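Local coordinates for protein rhizavidin (Rhizobium etli, PDB 3EW1) that binds biotin with high affinity as a dimeric, secreted member of the avidin family, at residues N92-N103 / E115-Y123. Residues are numbered along the deposited sequence; the frame is centred on the assembly and turned at random.
Sequences NGNNTEIVTSWN and EQGQDTFQY
Ile98 and Phe121, Thr100 and Asp119, and Trp102 and Gly117 form the hydrogen-bonded pairs that join strands 95-103 and 115-123, which run antiparallel with their axes 4.5 Å apart at closest approach. Each pair exchanges two backbone bonds; beyond them Tyr123 N reaches Thr96 O. The carbonyl of Asp119 is gripped twice by one residue, because Thr100 OG1, set between its own backbone N and carbonyl carbon (chi1 72°), donates to Asp119 O at 2.7 Å alongside the Thr100 N bond. Water 1 joins Thr100 O to Thr120 OG1.

Trp102 makes the principal aromatic contact. With CG between the backbone N and the carbonyl carbon (chi1 54°), the indole lies across the partner strand, where Gly117 CA lies over one face, 3.7 Å from the six-membered ring centroid, in a CH-pi contact; having no side chain, Gly117 lets the ring settle on its backbone. At the ring edge, NE1 of Trp102 gives Asp119 OD1 a weak, bent bond (3.1 Å). Asp119 is held more firmly from elsewhere: OD1 accepts from Gln22 and OD2 from Trp85.

Side-chain amides tie the face bearing Glu97, Gln122, Asn103 and Gln116. Gln122 NE2 donates almost straight to the anti lone pair of Glu97 OE2 (3.0 Å), while OE1 of that carboxylate takes a bond from Gln90 on the adjoining strand. Farther along, Gln116 NE2 meets a lone pair of Asn103 OD1 at 3.2 Å, near the second subunit.

At the turn end of the contact, Asn95 ND2 donates to a lone pair of the backbone carbonyl O of Tyr123, the bond running straight (171°).

These strands form the last hairpin of the eight-stranded antiparallel avidin barrel, and its inward face contributes Asp119 to the biotin site, next to Asn21.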
loop_
_atom_site.group_PDB
_atom_site.type_symbol
_atom_site.label_atom_id
_atom_site.label_comp_id
_atom_site.label_asym_id
_atom_site.label_seq_id
_atom_site.Cartn_x
_atom_site.Cartn_y
_atom_site.Cartn_z
ATOM N N ASN B 92 -14.243 -18.919 2.084
ATOM C CA ASN B 92 -14.203 -20.267 2.657
ATOM C C ASN B 92 -15.127 -20.376 3.861
ATOM O O ASN B 92 -15.317 -19.403 4.602
ATOM C CB ASN B 92 -12.775 -20.683 3.030
ATOM C CG ASN B 92 -12.289 -20.057 4.332
ATOM O OD1 ASN B 92 -11.728 -20.751 5.185
ATOM N ND2 ASN B 92 -12.496 -18.744 4.491
ATOM N N GLY B 93 -15.707 -21.558 4.051
ATOM C CA GLY B 93 -16.596 -21.808 5.191
ATOM C C GLY B 93 -17.649 -20.715 5.353
ATOM O O GLY B 93 -17.954 -20.300 6.479
ATOM N N ASN B 94 -18.196 -20.236 4.234
ATOM C CA ASN B 94 -19.221 -19.191 4.247
ATOM C C ASN B 94 -18.761 -17.807 4.811
ATOM O O ASN B 94 -19.578 -16.989 5.233
ATOM C CB ASN B 94 -20.474 -19.683 4.985
ATOM C CG ASN B 94 -21.761 -19.136 4.379
ATOM O OD1 ASN B 94 -22.402 -18.250 4.962
ATOM N ND2 ASN B 94 -22.136 -19.641 3.192
ATOM N N ASN B 95 -17.460 -17.550 4.792
ATOM C CA ASN B 95 -16.953 -16.251 5.206
ATOM C C ASN B 95 -15.891 -15.809 4.208
ATOM O O ASN B 95 -15.172 -16.624 3.664
ATOM C CB ASN B 95 -16.341 -16.327 6.616
ATOM C CG ASN B 95 -16.290 -14.943 7.340
ATOM O OD1 ASN B 95 -17.224 -14.136 7.229
ATOM N ND2 ASN B 95 -15.200 -14.686 8.087
ATOM N N THR B 96 -15.805 -14.507 3.977
ATOM C CA THR B 96 -14.745 -13.936 3.162
ATOM C C THR B 96 -13.448 -13.808 3.990
ATOM O O THR B 96 -13.498 -13.523 5.183
ATOM C CB THR B 96 -15.162 -12.542 2.702
ATOM O OG1 THR B 96 -16.507 -12.627 2.204
ATOM C CG2 THR B 96 -14.264 -12.058 1.595
ATOM N N GLU B 97 -12.304 -14.032 3.355
ATOM C CA GLU B 97 -10.999 -13.854 4.025
ATOM C C GLU B 97 -10.055 -13.177 3.045
ATOM O O GLU B 97 -10.244 -13.261 1.818
ATOM C CB GLU B 97 -10.401 -15.182 4.548
ATOM C CG GLU B 97 -10.106 -16.223 3.466
ATOM C CD GLU B 97 -9.525 -17.562 3.996
ATOM O OE1 GLU B 97 -9.201 -18.425 3.133
ATOM O OE2 GLU B 97 -9.399 -17.761 5.243
ATOM N N ILE B 98 -9.067 -12.460 3.577
ATOM C CA ILE B 98 -8.044 -11.900 2.704
ATOM C C ILE B 98 -6.736 -12.569 3.041
ATOM O O ILE B 98 -6.299 -12.514 4.182
ATOM C CB ILE B 98 -7.929 -10.373 2.907
ATOM C CG1 ILE B 98 -9.296 -9.702 2.682
ATOM C CG2 ILE B 98 -6.883 -9.751 1.961
ATOM C CD1 ILE B 98 -9.375 -8.187 3.054
ATOM N N VAL B 99 -6.137 -13.228 2.062
ATOM C CA VAL B 99 -4.889 -13.954 2.235
ATOM C C VAL B 99 -3.772 -13.060 1.724
ATOM O O VAL B 99 -3.803 -12.598 0.566
ATOM C CB VAL B 99 -4.888 -15.291 1.439
ATOM C CG1 VAL B 99 -3.525 -15.987 1.559
ATOM C CG2 VAL B 99 -5.993 -16.237 1.940
ATOM N N THR B 100 -2.797 -12.793 2.595
ATOM C CA THR B 100 -1.741 -11.815 2.280
ATOM C C THR B 100 -0.321 -12.277 2.622
ATOM O O THR B 100 -0.129 -13.121 3.506
ATOM C CB THR B 100 -1.936 -10.472 3.054
ATOM O OG1 THR B 100 -1.638 -10.642 4.436
ATOM C CG2 THR B 100 -3.303 -9.847 2.871
ATOM N N SER B 101 0.664 -11.703 1.922
ATOM C CA SER B 101 2.102 -11.675 2.340
ATOM C C SER B 101 2.391 -10.278 2.706
ATOM O O SER B 101 1.827 -9.373 2.093
ATOM C CB SER B 101 3.006 -12.041 1.168
ATOM O OG SER B 101 2.760 -13.418 0.827
ATOM N N TRP B 102 3.280 -10.102 3.689
ATOM C CA TRP B 102 3.693 -8.752 4.110
ATOM C C TRP B 102 5.187 -8.657 4.212
ATOM O O TRP B 102 5.911 -9.650 4.410
ATOM C CB TRP B 102 3.014 -8.320 5.414
ATOM C CG TRP B 102 3.145 -9.250 6.621
ATOM C CD1 TRP B 102 2.201 -10.135 7.108
ATOM C CD2 TRP B 102 4.272 -9.337 7.523
ATOM N NE1 TRP B 102 2.691 -10.775 8.227
ATOM C CE2 TRP B 102 3.952 -10.308 8.504
ATOM C CE3 TRP B 102 5.523 -8.721 7.572
ATOM C CZ2 TRP B 102 4.836 -10.666 9.526
ATOM C CZ3 TRP B 102 6.410 -9.075 8.601
ATOM C CH2 TRP B 102 6.063 -10.035 9.559
ATOM N N ASN B 103 5.635 -7.408 4.035
ATOM C CA ASN B 103 6.986 -6.973 4.329
ATOM C C ASN B 103 6.923 -5.895 5.400
ATOM O O ASN B 103 6.028 -5.075 5.393
ATOM C CB ASN B 103 7.661 -6.430 3.067
ATOM C CG ASN B 103 8.031 -7.544 2.089
ATOM O OD1 ASN B 103 8.634 -8.565 2.493
ATOM N ND2 ASN B 103 7.751 -7.338 0.805
ATOM N N GLU B 115 11.680 -7.512 7.148
ATOM C CA GLU B 115 11.209 -8.806 7.651
ATOM C C GLU B 115 9.981 -9.241 6.792
ATOM O O GLU B 115 9.261 -8.404 6.293
ATOM C CB GLU B 115 10.835 -8.660 9.124
ATOM C CG GLU B 115 10.090 -9.806 9.751
ATOM C CD GLU B 115 10.999 -10.809 10.437
ATOM O OE1 GLU B 115 12.077 -11.136 9.886
ATOM O OE2 GLU B 115 10.621 -11.279 11.536
ATOM N N GLN B 116 9.763 -10.538 6.614
ATOM C CA GLN B 116 8.652 -11.027 5.784
ATOM C C GLN B 116 7.768 -11.961 6.550
ATOM O O GLN B 116 8.227 -12.640 7.466
ATOM C CB GLN B 116 9.183 -11.793 4.585
ATOM C CG GLN B 116 10.222 -11.035 3.776
ATOM C CD GLN B 116 10.509 -11.714 2.463
ATOM O OE1 GLN B 116 10.705 -12.928 2.420
ATOM N NE2 GLN B 116 10.511 -10.947 1.381
ATOM N N GLY B 117 6.500 -12.012 6.151
ATOM C CA GLY B 117 5.533 -12.904 6.797
ATOM C C GLY B 117 4.241 -13.062 6.023
ATOM O O GLY B 117 4.116 -12.607 4.899
ATOM N N GLN B 118 3.279 -13.720 6.649
ATOM C CA GLN B 118 1.974 -13.910 6.062
ATOM C C GLN B 118 0.901 -13.637 7.087
ATOM O O GLN B 118 1.038 -14.025 8.256
ATOM C CB GLN B 118 1.808 -15.350 5.594
ATOM C CG GLN B 118 2.598 -15.735 4.368
ATOM C CD GLN B 118 3.255 -17.084 4.573
ATOM O OE1 GLN B 118 2.760 -18.122 4.115
ATOM N NE2 GLN B 118 4.360 -17.084 5.317
ATOM N N ASP B 119 -0.191 -13.014 6.643
ATOM C CA ASP B 119 -1.364 -12.787 7.489
ATOM C C ASP B 119 -2.580 -13.177 6.675
ATOM O O ASP B 119 -2.633 -12.893 5.485
ATOM C CB ASP B 119 -1.561 -11.304 7.812
ATOM C CG ASP B 119 -0.708 -10.809 8.932
ATOM O OD1 ASP B 119 0.011 -11.580 9.591
ATOM O OD2 ASP B 119 -0.747 -9.581 9.154
ATOM N N THR B 120 -3.566 -13.786 7.334
ATOM C CA THR B 120 -4.875 -14.018 6.739
ATOM C C THR B 120 -5.925 -13.370 7.622
ATOM O O THR B 120 -6.011 -13.687 8.815
ATOM C CB THR B 120 -5.163 -15.541 6.593
ATOM O OG1 THR B 120 -4.218 -16.083 5.676
ATOM C CG2 THR B 120 -6.610 -15.818 6.067
ATOM N N PHE B 121 -6.737 -12.502 7.012
ATOM C CA PHE B 121 -7.759 -11.722 7.688
ATOM C C PHE B 121 -9.130 -12.342 7.456
ATOM O O PHE B 121 -9.478 -12.555 6.311
ATOM C CB PHE B 121 -7.754 -10.281 7.114
ATOM C CG PHE B 121 -6.520 -9.497 7.453
ATOM C CD1 PHE B 121 -5.361 -9.576 6.653
ATOM C CD2 PHE B 121 -6.477 -8.737 8.591
ATOM C CE1 PHE B 121 -4.190 -8.833 6.968
ATOM C CE2 PHE B 121 -5.293 -7.981 8.901
ATOM C CZ PHE B 121 -4.176 -8.089 8.098
ATOM N N GLN B 122 -9.906 -12.539 8.531
ATOM C CA GLN B 122 -11.294 -12.990 8.411
ATOM C C GLN B 122 -12.252 -11.816 8.520
ATOM O O GLN B 122 -12.049 -10.912 9.362
ATOM C CB GLN B 122 -11.636 -13.966 9.551
ATOM C CG GLN B 122 -10.733 -15.151 9.600
ATOM C CD GLN B 122 -10.756 -15.997 8.344
ATOM O OE1 GLN B 122 -11.810 -16.236 7.750
ATOM N NE2 GLN B 122 -9.590 -16.463 7.936
ATOM N N TYR B 123 -13.303 -11.823 7.702
ATOM C CA TYR B 123 -14.333 -10.819 7.769
ATOM C C TYR B 123 -15.017 -10.898 9.127
ATOM O O TYR B 123 -15.299 -12.008 9.623
ATOM C CB TYR B 123 -15.346 -11.015 6.625
ATOM C CG TYR B 123 -16.548 -10.139 6.743
ATOM C CD1 TYR B 123 -17.735 -10.624 7.306
ATOM C CD2 TYR B 123 -16.498 -8.801 6.342
ATOM C CE1 TYR B 123 -18.843 -9.821 7.431
ATOM C CE2 TYR B 123 -17.602 -7.970 6.470
ATOM C CZ TYR B 123 -18.777 -8.480 7.029
ATOM O OH TYR B 123 -19.903 -7.648 7.149
HETATM O O HOH W 1 -1.533 -15.398 4.530
HETATM O O HOH W 2 2.365 -13.131 10.538
#